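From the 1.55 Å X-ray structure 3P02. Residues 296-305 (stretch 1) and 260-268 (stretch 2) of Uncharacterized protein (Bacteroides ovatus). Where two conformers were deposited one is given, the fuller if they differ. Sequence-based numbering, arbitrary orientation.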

# COMPACT_ATOMS: atom_id res chain seq x y z
N SER A 296 1.56 7.57 -16.61
CA SER A 296 0.18 8.01 -16.59
C SER A 296 -0.67 7.07 -15.75
O SER A 296 -0.34 5.89 -15.59
CB SER A 296 -0.41 8.12 -17.99
OG SER A 296 -0.43 6.88 -18.66
N VAL A 297 -1.75 7.63 -15.20
CA VAL A 297 -2.74 6.83 -14.51
C VAL A 297 -4.12 7.22 -15.05
O VAL A 297 -4.38 8.40 -15.33
CB VAL A 297 -2.66 6.90 -12.95
CG1 VAL A 297 -3.12 8.26 -12.41
CG2 VAL A 297 -3.45 5.76 -12.29
N SER A 298 -4.99 6.23 -15.17
CA SER A 298 -6.36 6.44 -15.59
C SER A 298 -7.24 5.73 -14.54
O SER A 298 -7.30 4.51 -14.52
CB SER A 298 -6.58 5.89 -17.00
OG SER A 298 -7.94 5.98 -17.38
N ARG A 299 -7.82 6.50 -13.61
CA ARG A 299 -8.63 5.95 -12.54
C ARG A 299 -10.10 5.93 -12.91
O ARG A 299 -10.57 6.89 -13.49
CB ARG A 299 -8.49 6.78 -11.25
CG ARG A 299 -7.08 7.22 -10.84
CD ARG A 299 -7.11 7.75 -9.41
NE ARG A 299 -5.84 8.34 -8.98
CZ ARG A 299 -4.75 7.65 -8.60
NH1 ARG A 299 -4.74 6.32 -8.69
NH2 ARG A 299 -3.65 8.29 -8.22
N ASP A 300 -10.81 4.86 -12.53
CA ASP A 300 -12.25 4.72 -12.62
C ASP A 300 -12.76 4.77 -11.21
O ASP A 300 -12.36 3.93 -10.39
CB ASP A 300 -12.64 3.40 -13.29
CG ASP A 300 -12.41 3.34 -14.78
OD1 ASP A 300 -11.95 4.35 -15.35
OD2 ASP A 300 -12.66 2.27 -15.37
N LEU A 301 -13.53 5.80 -10.89
CA LEU A 301 -13.99 6.00 -9.53
C LEU A 301 -15.49 6.04 -9.47
O LEU A 301 -16.12 6.84 -10.19
CB LEU A 301 -13.42 7.32 -8.97
CG LEU A 301 -11.88 7.44 -8.96
CD1 LEU A 301 -11.47 8.92 -8.81
CD2 LEU A 301 -11.27 6.57 -7.85
N ASP A 302 -16.06 5.20 -8.62
CA ASP A 302 -17.51 5.22 -8.44
C ASP A 302 -17.75 6.33 -7.43
O ASP A 302 -17.47 6.15 -6.24
CB ASP A 302 -18.01 3.85 -7.98
CG ASP A 302 -19.51 3.77 -7.77
OD1 ASP A 302 -20.15 4.84 -7.58
OD2 ASP A 302 -20.05 2.63 -7.71
N THR A 303 -18.29 7.47 -7.90
CA THR A 303 -18.46 8.65 -7.04
C THR A 303 -19.52 8.44 -5.94
O THR A 303 -19.71 9.33 -5.12
CB THR A 303 -18.82 9.88 -7.87
OG1 THR A 303 -20.08 9.66 -8.47
CG2 THR A 303 -17.76 10.21 -8.93
N ARG A 304 -20.22 7.29 -5.94
CA ARG A 304 -21.24 7.00 -4.93
C ARG A 304 -20.65 6.31 -3.73
O ARG A 304 -21.35 6.12 -2.73
CB ARG A 304 -22.33 6.09 -5.52
CG ARG A 304 -23.02 6.69 -6.75
CD ARG A 304 -23.84 5.71 -7.54
NE ARG A 304 -23.05 4.53 -7.91
CZ ARG A 304 -23.51 3.49 -8.59
NH1 ARG A 304 -24.76 3.49 -9.05
NH2 ARG A 304 -22.74 2.42 -8.80
N LYS A 305 -19.35 5.96 -3.82
CA LYS A 305 -18.65 5.22 -2.76
C LYS A 305 -17.50 6.00 -2.18
O LYS A 305 -16.80 6.67 -2.95
CB LYS A 305 -18.07 3.90 -3.32
CG LYS A 305 -19.08 2.89 -3.82
CD LYS A 305 -18.39 1.63 -4.38
CE LYS A 305 -19.41 0.60 -4.78
NZ LYS A 305 -18.78 -0.63 -5.33
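Stretch 2 (260-268) TYLKHTYIV

The strongest polar feature lies at the turn that ends stretch 1. In the type I turn from D302 to K305, the D302 carboxylate forms a salt bridge with R304 (R304 NH2 to D302 OD2, 2.9 Å) and also accepts R304 NE at D302 OD1, 2.9 Å. The same guanidinium lies flat over the ring of Y261, planes 6° apart, with R304 CZ 3.6 Å from the ring centroid; a planar cation suits an aromatic face. Y261 O accepts hydrogen bonds from T303 N (3.0 Å) and T303 OG1 (2.7 Å). T303 N continues the backbone ladder one residue past the strand, and OG1 adds a second, side-chain bond to the same carbonyl.

From there stretch 2 runs back along stretch 1 as an extended strand, L262 to V268 beside S296 to D302, antiparallel with 155° between their directions and axes 4.6 Å apart at closest. Three hydrogen-bonded pairs carry the sheet. L301 and K263 exchange two 2.8 Å bonds, one from each N to the other's O; R299 N reaches T265 O at 2.8 Å and T265 N reaches R299 O at 2.9 Å; V297 N to I267 O is 2.9 Å and I267 N to V297 O 3.1 Å. In the intervening pairs, CA atoms approach carbonyls instead, as H264 CA does R299 O at 3.2 Å.

On the face bearing D300 and H264, H264 ND1 donates to D300 OD1 at 2.8 Å, joining an imidazole to a carboxylate. Water 1 bridges H264 ND1 (2.9 Å) and S298 OG (2.7 Å) and donates to R299 O (2.8 Å). Nearby, S298 OG meets the edge of the Y266 ring, 3.3 Å from Y266 CE1.

The other face is more apolar: V297 CG1 packs 3.7 Å from I267 CB, branched residues that favour strands, while the aliphatic part of K263 lines L301, K263 CE to L301 CD1 4.1 Å.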

# COMPACT_ATOMS: atom_id res chain seq x y z
N THR A 260 -23.08 7.35 -15.52
CA THR A 260 -22.96 8.75 -15.14
C THR A 260 -22.53 8.98 -13.69
O THR A 260 -22.21 10.12 -13.36
CB THR A 260 -24.23 9.53 -15.53
OG1 THR A 260 -25.35 9.01 -14.82
CG2 THR A 260 -24.50 9.50 -17.05
N TYR A 261 -22.41 7.92 -12.88
CA TYR A 261 -21.87 7.98 -11.51
C TYR A 261 -20.37 7.75 -11.54
O TYR A 261 -19.69 7.91 -10.52
CB TYR A 261 -22.51 6.88 -10.64
CG TYR A 261 -22.33 5.49 -11.21
CD1 TYR A 261 -21.16 4.77 -10.99
CD2 TYR A 261 -23.30 4.94 -12.04
CE1 TYR A 261 -20.96 3.52 -11.59
CE2 TYR A 261 -23.14 3.67 -12.59
CZ TYR A 261 -21.97 2.97 -12.36
OH TYR A 261 -21.80 1.73 -12.93
N LEU A 262 -19.85 7.28 -12.69
CA LEU A 262 -18.45 6.91 -12.79
C LEU A 262 -17.56 8.05 -13.29
O LEU A 262 -17.76 8.58 -14.39
CB LEU A 262 -18.33 5.68 -13.73
CG LEU A 262 -16.95 4.99 -13.75
CD1 LEU A 262 -16.67 4.26 -12.45
CD2 LEU A 262 -16.87 4.03 -14.93
N LYS A 263 -16.58 8.41 -12.47
CA LYS A 263 -15.63 9.45 -12.82
C LYS A 263 -14.34 8.84 -13.37
O LYS A 263 -13.81 7.90 -12.78
CB LYS A 263 -15.31 10.30 -11.57
CG LYS A 263 -14.32 11.45 -11.85
CD LYS A 263 -14.43 12.56 -10.79
CE LYS A 263 -13.73 12.22 -9.52
NZ LYS A 263 -13.76 13.34 -8.54
N HIS A 264 -13.83 9.39 -14.48
CA HIS A 264 -12.51 9.02 -14.99
C HIS A 264 -11.58 10.14 -14.59
O HIS A 264 -11.87 11.30 -14.90
CB HIS A 264 -12.52 8.84 -16.50
CG HIS A 264 -13.44 7.76 -16.96
ND1 HIS A 264 -13.16 6.43 -16.73
CD2 HIS A 264 -14.62 7.85 -17.60
CE1 HIS A 264 -14.17 5.76 -17.25
NE2 HIS A 264 -15.07 6.57 -17.78
N THR A 265 -10.52 9.81 -13.84
CA THR A 265 -9.52 10.79 -13.43
C THR A 265 -8.19 10.41 -14.07
O THR A 265 -7.71 9.28 -13.88
CB THR A 265 -9.43 10.91 -11.91
OG1 THR A 265 -10.66 11.48 -11.46
CG2 THR A 265 -8.25 11.79 -11.47
N TYR A 266 -7.58 11.37 -14.79
CA TYR A 266 -6.31 11.13 -15.48
C TYR A 266 -5.21 11.99 -14.94
O TYR A 266 -5.41 13.18 -14.69
CB TYR A 266 -6.47 11.44 -17.00
CG TYR A 266 -7.71 10.86 -17.62
CD1 TYR A 266 -7.79 9.50 -17.94
CD2 TYR A 266 -8.82 11.66 -17.91
CE1 TYR A 266 -8.94 8.95 -18.51
CE2 TYR A 266 -9.96 11.13 -18.51
CZ TYR A 266 -10.01 9.78 -18.82
OH TYR A 266 -11.16 9.27 -19.38
N ILE A 267 -4.04 11.37 -14.69
CA ILE A 267 -2.84 12.10 -14.31
C ILE A 267 -1.80 11.70 -15.32
O ILE A 267 -1.55 10.50 -15.48
CB ILE A 267 -2.36 11.89 -12.86
CG1 ILE A 267 -3.49 12.27 -11.88
CG2 ILE A 267 -1.10 12.76 -12.57
CD1 ILE A 267 -3.20 11.86 -10.43
N VAL A 268 -1.20 12.67 -16.00
CA VAL A 268 -0.18 12.35 -16.98
C VAL A 268 1.07 13.11 -16.60
O VAL A 268 1.02 14.33 -16.46
CB VAL A 268 -0.61 12.62 -18.44
CG1 VAL A 268 0.51 12.23 -19.42
CG2 VAL A 268 -1.90 11.88 -18.79
O HOH W 1 -10.32 6.69 -16.31